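PDB 4OW5: fusolin from Unidentified entomopoxvirus, which probably binds chitin through a lytic polysaccharide monooxygenase-like domain, enhances the virulence of the virus, and crystallizes in vivo into viral spindles. Local coordinates for residues V129-A142 against P203-W215. Residues are numbered along the deposited sequence; the frame is centred on the assembly and turned at random.
Sequences VSTVPIEFEFCPTA and PVRQTQFVLYVRW. With EDO (1,2-ethanediol), chain G.
F138 and W215 meet obliquely between two sheets. Their side chains cross at about a right angle, CE1 of F138 standing 3.3 Å from CE3 of W215, and the ring planes are inclined at 61°. With CG anti to the backbone N (chi1 -169°), F138 extends its ring further in the direction CB already takes. The far rim of the indole meets CB of P140, while the carbonyl oxygen of A142 lies in the ring plane at its edge; NE1 is engaged elsewhere, by S147.

Apolar contacts continue the interface. CZ of F136 rests 3.8 Å from CD1 of L211, whose methyl also meets CD1 of I134 tip to tip. CE1 of F136 lies alongside CG2 of V213, the two side chains running antiparallel.

At the other end V204 N donates a nearly straight bond (173°) to S130 O beside the antiparallel non-hydrogen-bonded pair T131–P203, and CG2 of V204 packs 3.6 Å from CG2 of V132.

Segment 203-215 leaves the sheet of strand 131-140 at P203, turns, and enters the other at F209, as expected for the fibronectin type III-like beta sandwich of lytic polysaccharide monooxygenases. Just beyond strand 131-140, A142 lies near H1 and H144, histidines of a metal site unoccupied here.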
ATOM      1  N   VAL A 129     -10.038  -7.493 -10.571  1.00 18.29           N
ATOM      2  CA  VAL A 129     -10.813  -6.486 -11.336  1.00 19.42           C
ATOM      3  C   VAL A 129      -9.921  -5.430 -11.927  1.00 22.26           C
ATOM      4  O   VAL A 129      -9.031  -4.941 -11.242  1.00 22.49           O
ATOM      5  CB  VAL A 129     -11.932  -5.743 -10.539  1.00 24.17           C
ATOM      6  CG1 VAL A 129     -13.124  -6.628 -10.319  1.00 25.68           C
ATOM      7  CG2 VAL A 129     -11.417  -5.108  -9.234  1.00 24.94           C
ATOM      8  N   SER A 130     -10.200  -5.018 -13.152  1.00 18.15           N
ATOM      9  CA  SER A 130      -9.409  -3.982 -13.824  1.00 19.67           C
ATOM     10  C   SER A 130      -9.972  -2.575 -13.563  1.00 21.97           C
ATOM     11  O   SER A 130      -9.218  -1.591 -13.628  1.00 20.35           O
ATOM     12  CB  SER A 130      -9.356  -4.251 -15.318  1.00 27.00           C
ATOM     13  OG  SER A 130     -10.656  -4.589 -15.783  1.00 46.77           O
ATOM     14  N   THR A 131     -11.300  -2.467 -13.330  1.00 16.56           N
ATOM     15  CA  THR A 131     -11.948  -1.204 -13.016  1.00 16.71           C
ATOM     16  C   THR A 131     -13.000  -1.402 -11.950  1.00 19.72           C
ATOM     17  O   THR A 131     -13.617  -2.457 -11.881  1.00 20.93           O
ATOM     18  CB  THR A 131     -12.596  -0.564 -14.262  1.00 27.65           C
ATOM     19  OG1 THR A 131     -13.649  -1.413 -14.712  1.00 30.91           O
ATOM     20  CG2 THR A 131     -11.594  -0.294 -15.375  1.00 28.85           C
ATOM     21  N   VAL A 132     -13.208  -0.385 -11.136  1.00 16.22           N
ATOM     22  CA  VAL A 132     -14.206  -0.393 -10.064  1.00 15.52           C
ATOM     23  C   VAL A 132     -15.145   0.778 -10.305  1.00 17.44           C
ATOM     24  O   VAL A 132     -14.691   1.933 -10.279  1.00 15.44           O
ATOM     25  CB  VAL A 132     -13.562  -0.295  -8.653  1.00 19.66           C
ATOM     26  CG1 VAL A 132     -14.620  -0.146  -7.572  1.00 18.87           C
ATOM     27  CG2 VAL A 132     -12.693  -1.506  -8.356  1.00 21.83           C
ATOM     28  N   PRO A 133     -16.448   0.547 -10.530  1.00 14.53           N
ATOM     29  CA  PRO A 133     -17.354   1.699 -10.661  1.00 14.15           C
ATOM     30  C   PRO A 133     -17.573   2.408  -9.341  1.00 17.95           C
ATOM     31  O   PRO A 133     -17.796   1.755  -8.329  1.00 16.62           O
ATOM     32  CB  PRO A 133     -18.657   1.073 -11.132  1.00 16.69           C
ATOM     33  CG  PRO A 133     -18.629  -0.290 -10.593  1.00 19.48           C
ATOM     34  CD  PRO A 133     -17.183  -0.729 -10.627  1.00 14.69           C
ATOM     35  N   ILE A 134     -17.462   3.729  -9.333  1.00 17.13           N
ATOM     36  CA  ILE A 134     -17.819   4.506  -8.164  1.00 17.82           C
ATOM     37  C   ILE A 134     -18.879   5.494  -8.605  1.00 20.28           C
ATOM     38  O   ILE A 134     -18.739   6.120  -9.654  1.00 18.38           O
ATOM     39  CB  ILE A 134     -16.644   5.174  -7.410  1.00 20.82           C
ATOM     40  CG1 ILE A 134     -16.158   6.473  -8.035  1.00 23.38           C
ATOM     41  CG2 ILE A 134     -15.526   4.182  -7.184  1.00 22.14           C
ATOM     42  CD1 ILE A 134     -15.075   7.197  -7.180  1.00 36.84           C
ATOM     43  N   GLU A 135     -19.900   5.685  -7.778  1.00 14.89           N
ATOM     44  CA  GLU A 135     -20.878   6.689  -8.087  1.00 15.17           C
ATOM     45  C   GLU A 135     -20.440   8.008  -7.428  1.00 15.37           C
ATOM     46  O   GLU A 135     -20.622   8.202  -6.240  1.00 15.79           O
ATOM     47  CB  GLU A 135     -22.283   6.277  -7.685  1.00 16.26           C
ATOM     48  CG  GLU A 135     -23.314   7.264  -8.187  1.00 22.15           C
ATOM     49  CD  GLU A 135     -24.702   7.026  -7.634  1.00 41.54           C
ATOM     50  OE1 GLU A 135     -24.864   7.062  -6.391  1.00 27.31           O
ATOM     51  OE2 GLU A 135     -25.648   6.926  -8.446  1.00 37.59           O
ATOM     52  N   PHE A 136     -19.885   8.894  -8.222  1.00 12.92           N
ATOM     53  CA  PHE A 136     -19.473  10.213  -7.803  1.00 14.08           C
ATOM     54  C   PHE A 136     -20.656  11.011  -7.317  1.00 15.83           C
ATOM     55  O   PHE A 136     -21.721  10.958  -7.934  1.00 16.18           O
ATOM     56  CB  PHE A 136     -18.798  11.000  -8.952  1.00 17.12           C
ATOM     57  CG  PHE A 136     -17.353  10.671  -9.175  1.00 21.43           C
ATOM     58  CD1 PHE A 136     -16.362  11.396  -8.546  1.00 25.59           C
ATOM     59  CD2 PHE A 136     -16.982   9.646 -10.033  1.00 26.57           C
ATOM     60  CE1 PHE A 136     -15.018  11.114  -8.772  1.00 27.69           C
ATOM     61  CE2 PHE A 136     -15.634   9.347 -10.240  1.00 30.10           C
ATOM     62  CZ  PHE A 136     -14.663  10.101  -9.629  1.00 28.10           C
ATOM     63  N   GLU A 137     -20.468  11.768  -6.242  1.00 12.44           N
ATOM     64  CA  GLU A 137     -21.452  12.731  -5.750  1.00 11.48           C
ATOM     65  C   GLU A 137     -20.741  14.060  -5.575  1.00 13.99           C
ATOM     66  O   GLU A 137     -19.723  14.149  -4.865  1.00 12.84           O
ATOM     67  CB  GLU A 137     -22.130  12.271  -4.434  1.00 12.53           C
ATOM     68  CG  GLU A 137     -23.323  13.143  -4.082  1.00 13.02           C
ATOM     69  CD  GLU A 137     -23.935  12.927  -2.712  1.00 24.86           C
ATOM     70  OE1 GLU A 137     -23.192  13.047  -1.714  1.00 23.44           O
ATOM     71  OE2 GLU A 137     -25.168  12.725  -2.626  1.00 20.36           O
ATOM     72  N   PHE A 138     -21.183  15.057  -6.318  1.00 11.90           N
ATOM     73  CA  PHE A 138     -20.677  16.414  -6.224  1.00 11.04           C
ATOM     74  C   PHE A 138     -21.812  17.269  -5.631  1.00 15.40           C
ATOM     75  O   PHE A 138     -22.946  17.252  -6.135  1.00 14.90           O
ATOM     76  CB  PHE A 138     -20.191  16.914  -7.576  1.00 12.28           C
ATOM     77  CG  PHE A 138     -19.419  18.201  -7.461  1.00 13.11           C
ATOM     78  CD1 PHE A 138     -20.071  19.421  -7.467  1.00 15.83           C
ATOM     79  CD2 PHE A 138     -18.034  18.193  -7.324  1.00 13.26           C
ATOM     80  CE1 PHE A 138     -19.360  20.609  -7.292  1.00 15.57           C
ATOM     81  CE2 PHE A 138     -17.324  19.385  -7.229  1.00 16.70           C
ATOM     82  CZ  PHE A 138     -17.997  20.589  -7.189  1.00 14.88           C
ATOM     83  N   CYS A 139     -21.499  17.971  -4.566  1.00 12.66           N
ATOM     84  CA  CYS A 139     -22.414  18.750  -3.753  1.00 13.58           C
ATOM     85  C   CYS A 139     -22.389  20.223  -4.156  1.00 16.04           C
ATOM     86  O   CYS A 139     -21.452  20.934  -3.782  1.00 13.28           O
ATOM     87  CB  CYS A 139     -22.035  18.566  -2.288  1.00 16.37           C
ATOM     88  SG  CYS A 139     -23.128  19.380  -1.099  1.00 22.07           S
ATOM     89  N   PRO A 140     -23.420  20.725  -4.879  1.00 12.70           N
ATOM     90  CA  PRO A 140     -23.424  22.156  -5.222  1.00 12.91           C
ATOM     91  C   PRO A 140     -24.053  22.948  -4.088  1.00 18.65           C
ATOM     92  O   PRO A 140     -25.197  22.691  -3.734  1.00 19.98           O
ATOM     93  CB  PRO A 140     -24.275  22.207  -6.483  1.00 14.64           C
ATOM     94  CG  PRO A 140     -25.279  21.082  -6.292  1.00 17.70           C
ATOM     95  CD  PRO A 140     -24.630  20.050  -5.400  1.00 13.37           C
ATOM     96  N   THR A 141     -23.305  23.862  -3.479  1.00 15.93           N
ATOM     97  CA  THR A 141     -23.874  24.709  -2.445  1.00 15.64           C
ATOM     98  C   THR A 141     -24.684  25.836  -3.129  1.00 17.95           C
ATOM     99  O   THR A 141     -25.571  26.409  -2.504  1.00 17.72           O
ATOM    100  CB  THR A 141     -22.796  25.215  -1.508  1.00 19.09           C
ATOM    101  OG1 THR A 141     -21.877  26.018  -2.221  1.00 17.72           O
ATOM    102  CG2 THR A 141     -22.058  24.079  -0.821  1.00 18.87           C
ATOM    103  N   ALA A 142     -24.319  26.198  -4.380  1.00 13.53           N
ATOM    104  CA  ALA A 142     -25.047  27.142  -5.224  1.00 14.51           C
ATOM    105  C   ALA A 142     -25.273  26.469  -6.555  1.00 20.81           C
ATOM    106  O   ALA A 142     -24.318  25.994  -7.170  1.00 21.19           O
ATOM    107  CB  ALA A 142     -24.278  28.421  -5.416  1.00 15.47           C
ATOM    108  N   PRO A 203     -10.002   3.084 -12.905  1.00 18.39           N
ATOM    109  CA  PRO A 203      -8.943   2.077 -13.095  1.00 19.08           C
ATOM    110  C   PRO A 203      -8.377   1.668 -11.744  1.00 22.18           C
ATOM    111  O   PRO A 203      -8.126   2.517 -10.889  1.00 18.90           O
ATOM    112  CB  PRO A 203      -7.889   2.804 -13.964  1.00 21.55           C
ATOM    113  CG  PRO A 203      -8.639   3.944 -14.590  1.00 26.39           C
ATOM    114  CD  PRO A 203      -9.681   4.345 -13.604  1.00 21.81           C
ATOM    115  N   VAL A 204      -8.223   0.379 -11.534  1.00 19.70           N
ATOM    116  CA  VAL A 204      -7.695  -0.066 -10.302  1.00 20.89           C
ATOM    117  C   VAL A 204      -6.197   0.391 -10.276  1.00 26.01           C
ATOM    118  O   VAL A 204      -5.558   0.665 -11.309  1.00 24.66           O
ATOM    119  CB  VAL A 204      -7.954  -1.579 -10.054  1.00 26.50           C
ATOM    120  CG1 VAL A 204      -7.339  -2.045  -8.752  1.00 26.59           C
ATOM    121  CG2 VAL A 204      -9.448  -1.830  -9.978  1.00 27.41           C
ATOM    122  N   ARG A 205      -5.806   0.773  -9.101  1.00 21.23           N
ATOM    123  CA  ARG A 205      -4.460   1.237  -8.780  1.00 19.18           C
ATOM    124  C   ARG A 205      -4.014   0.371  -7.640  1.00 19.21           C
ATOM    125  O   ARG A 205      -4.838  -0.001  -6.795  1.00 16.79           O
ATOM    126  CB  ARG A 205      -4.497   2.723  -8.383  1.00 19.05           C
ATOM    127  CG  ARG A 205      -4.735   3.682  -9.544  1.00 18.92           C
ATOM    128  CD  ARG A 205      -3.464   4.024 -10.248  1.00 19.44           C
ATOM    129  NE  ARG A 205      -3.660   4.962 -11.359  1.00 19.79           N
ATOM    130  CZ  ARG A 205      -4.066   4.627 -12.576  1.00 22.45           C
ATOM    131  NH1 ARG A 205      -4.348   3.364 -12.869  1.00 20.86           N
ATOM    132  NH2 ARG A 205      -4.191   5.550 -13.516  1.00 15.72           N
ATOM    133  N   GLN A 206      -2.721   0.079  -7.579  1.00 17.12           N
ATOM    134  CA  GLN A 206      -2.139  -0.676  -6.476  1.00 16.27           C
ATOM    135  C   GLN A 206      -1.573   0.260  -5.414  1.00 18.52           C
ATOM    136  O   GLN A 206      -1.021  -0.211  -4.452  1.00 19.43           O
ATOM    137  CB  GLN A 206      -1.035  -1.603  -7.037  1.00 18.63           C
ATOM    138  CG  GLN A 206      -1.520  -2.478  -8.210  1.00 26.61           C
ATOM    139  CD  GLN A 206      -2.789  -3.252  -7.899  1.00 51.35           C
ATOM    140  OE1 GLN A 206      -2.932  -3.835  -6.822  1.00 46.88           O
ATOM    141  NE2 GLN A 206      -3.715  -3.338  -8.850  1.00 41.57           N
ATOM    142  N   THR A 207      -1.702   1.570  -5.581  1.00 13.80           N
ATOM    143  CA  THR A 207      -1.197   2.584  -4.660  1.00 13.98           C
ATOM    144  C   THR A 207      -2.257   3.646  -4.417  1.00 16.65           C
ATOM    145  O   THR A 207      -3.213   3.776  -5.194  1.00 13.33           O
ATOM    146  CB  THR A 207       0.041   3.240  -5.287  1.00 20.80           C
ATOM    147  OG1 THR A 207      -0.339   3.729  -6.573  1.00 24.83           O
ATOM    148  CG2 THR A 207       1.207   2.287  -5.431  1.00 22.34           C
ATOM    149  N   GLN A 208      -2.030   4.458  -3.402  1.00 13.59           N
ATOM    150  CA  GLN A 208      -2.909   5.569  -3.108  1.00 13.54           C
ATOM    151  C   GLN A 208      -2.826   6.559  -4.274  1.00 15.70           C
ATOM    152  O   GLN A 208      -1.745   6.795  -4.807  1.00 14.77           O
ATOM    153  CB  GLN A 208      -2.539   6.211  -1.778  1.00 14.30           C
ATOM    154  CG  GLN A 208      -3.413   7.373  -1.463  1.00 11.06           C
ATOM    155  CD  GLN A 208      -3.317   7.858  -0.057  1.00 14.61           C
ATOM    156  OE1 GLN A 208      -2.917   7.139   0.868  1.00 15.59           O
ATOM    157  NE2 GLN A 208      -3.642   9.104   0.126  1.00 11.93           N
ATOM    158  N   PHE A 209      -3.975   7.022  -4.743  1.00 12.36           N
ATOM    159  CA  PHE A 209      -4.055   7.889  -5.905  1.00 10.63           C
ATOM    160  C   PHE A 209      -4.960   9.076  -5.647  1.00 11.81           C
ATOM    161  O   PHE A 209      -5.586   9.191  -4.593  1.00 12.25           O
ATOM    162  CB  PHE A 209      -4.542   7.076  -7.123  1.00 12.85           C
ATOM    163  CG  PHE A 209      -5.912   6.473  -7.005  1.00 12.95           C
ATOM    164  CD1 PHE A 209      -6.100   5.263  -6.356  1.00 14.80           C
ATOM    165  CD2 PHE A 209      -7.014   7.104  -7.557  1.00 14.71           C
ATOM    166  CE1 PHE A 209      -7.353   4.666  -6.322  1.00 15.14           C
ATOM    167  CE2 PHE A 209      -8.281   6.549  -7.455  1.00 15.99           C
ATOM    168  CZ  PHE A 209      -8.442   5.312  -6.878  1.00 14.77           C
ATOM    169  N   VAL A 210      -5.003   9.969  -6.620  1.00  8.70           N
ATOM    170  CA  VAL A 210      -5.788  11.184  -6.582  1.00  9.19           C
ATOM    171  C   VAL A 210      -6.736  11.186  -7.762  1.00 13.95           C
ATOM    172  O   VAL A 210      -6.369  10.800  -8.885  1.00 13.29           O
ATOM    173  CB  VAL A 210      -4.878  12.481  -6.551  1.00 12.88           C
ATOM    174  CG1 VAL A 210      -5.662  13.754  -6.917  1.00 13.65           C
ATOM    175  CG2 VAL A 210      -4.206  12.640  -5.211  1.00 12.68           C
ATOM    176  N   LEU A 211      -7.973  11.588  -7.482  1.00 10.66           N
ATOM    177  CA  LEU A 211      -9.001  11.870  -8.479  1.00 10.90           C
ATOM    178  C   LEU A 211      -9.124  13.384  -8.505  1.00 16.17           C
ATOM    179  O   LEU A 211      -9.111  13.999  -7.437  1.00 15.17           O
ATOM    180  CB  LEU A 211     -10.342  11.187  -8.155  1.00 11.12           C
ATOM    181  CG  LEU A 211     -10.294   9.654  -8.228  1.00 15.50           C
ATOM    182  CD1 LEU A 211     -11.530   9.017  -7.713  1.00 17.05           C
ATOM    183  CD2 LEU A 211     -10.034   9.182  -9.629  1.00 15.21           C
ATOM    184  N   TYR A 212      -9.056  13.981  -9.686  1.00 10.65           N
ATOM    185  CA  TYR A 212      -9.160  15.421  -9.869  1.00 10.33           C
ATOM    186  C   TYR A 212     -10.463  15.737 -10.601  1.00 13.98           C
ATOM    187  O   TYR A 212     -10.721  15.165 -11.645  1.00 11.32           O
ATOM    188  CB  TYR A 212      -7.968  15.940 -10.636  1.00  9.16           C
ATOM    189  CG  TYR A 212      -7.729  17.433 -10.542  1.00 10.22           C
ATOM    190  CD1 TYR A 212      -7.638  18.072  -9.304  1.00 13.08           C
ATOM    191  CD2 TYR A 212      -7.598  18.212 -11.687  1.00 10.71           C
ATOM    192  CE1 TYR A 212      -7.383  19.429  -9.213  1.00 17.32           C
ATOM    193  CE2 TYR A 212      -7.285  19.560 -11.605  1.00 10.34           C
ATOM    194  CZ  TYR A 212      -7.207  20.174 -10.371  1.00 14.68           C
ATOM    195  OH  TYR A 212      -6.842  21.486 -10.319  1.00 12.04           O
ATOM    196  N   VAL A 213     -11.298  16.573 -10.006  1.00 11.84           N
ATOM    197  CA  VAL A 213     -12.617  16.922 -10.555  1.00 11.33           C
ATOM    198  C   VAL A 213     -12.660  18.411 -10.843  1.00 16.17           C
ATOM    199  O   VAL A 213     -12.393  19.245  -9.958  1.00 12.33           O
ATOM    200  CB  VAL A 213     -13.761  16.536  -9.598  1.00 13.32           C
ATOM    201  CG1 VAL A 213     -15.127  16.954 -10.161  1.00 13.57           C
ATOM    202  CG2 VAL A 213     -13.760  15.043  -9.319  1.00 12.98           C
ATOM    203  N   ARG A 214     -13.073  18.719 -12.068  1.00 12.40           N
ATOM    204  CA  ARG A 214     -13.280  20.050 -12.573  1.00 12.33           C
ATOM    205  C   ARG A 214     -14.765  20.240 -12.856  1.00 13.87           C
ATOM    206  O   ARG A 214     -15.330  19.456 -13.612  1.00 11.15           O
ATOM    207  CB  ARG A 214     -12.493  20.247 -13.860  1.00 14.00           C
ATOM    208  CG  ARG A 214     -12.663  21.647 -14.430  1.00 18.46           C
ATOM    209  CD  ARG A 214     -12.003  21.734 -15.771  1.00 16.65           C
ATOM    210  NE  ARG A 214     -12.172  23.049 -16.380  1.00 20.22           N
ATOM    211  CZ  ARG A 214     -12.143  23.296 -17.691  1.00 25.31           C
ATOM    212  NH1 ARG A 214     -11.955  22.307 -18.561  1.00 15.89           N
ATOM    213  NH2 ARG A 214     -12.288  24.532 -18.140  1.00 13.10           N
ATOM    214  N   TRP A 215     -15.391  21.238 -12.256  1.00 10.48           N
ATOM    215  CA  TRP A 215     -16.797  21.595 -12.494  1.00 10.61           C
ATOM    216  C   TRP A 215     -16.757  22.957 -13.151  1.00 12.65           C
ATOM    217  O   TRP A 215     -16.384  23.943 -12.512  1.00 12.77           O
ATOM    218  CB  TRP A 215     -17.639  21.596 -11.215  1.00 11.65           C
ATOM    219  CG  TRP A 215     -19.059  22.040 -11.445  1.00 13.46           C
ATOM    220  CD1 TRP A 215     -19.843  21.785 -12.535  1.00 16.26           C
ATOM    221  CD2 TRP A 215     -19.881  22.771 -10.528  1.00 14.40           C
ATOM    222  NE1 TRP A 215     -21.086  22.337 -12.362  1.00 15.75           N
ATOM    223  CE2 TRP A 215     -21.139  22.952 -11.143  1.00 18.20           C
ATOM    224  CE3 TRP A 215     -19.676  23.296  -9.248  1.00 15.64           C
ATOM    225  CZ2 TRP A 215     -22.183  23.661 -10.527  1.00 18.85           C
ATOM    226  CZ3 TRP A 215     -20.713  23.998  -8.638  1.00 16.72           C
ATOM    227  CH2 TRP A 215     -21.943  24.184  -9.280  1.00 17.27           C
TER
HETATM  228  C1  EDO G 406      -3.985   3.603 -16.419  1.00 43.03           C
HETATM  229  O1  EDO G 406      -5.123   4.343 -15.996  1.00 38.16           O
HETATM  230  C2  EDO G 406      -4.275   2.093 -16.277  1.00 44.76           C
HETATM  231  O2  EDO G 406      -3.113   1.440 -15.782  1.00 48.76           O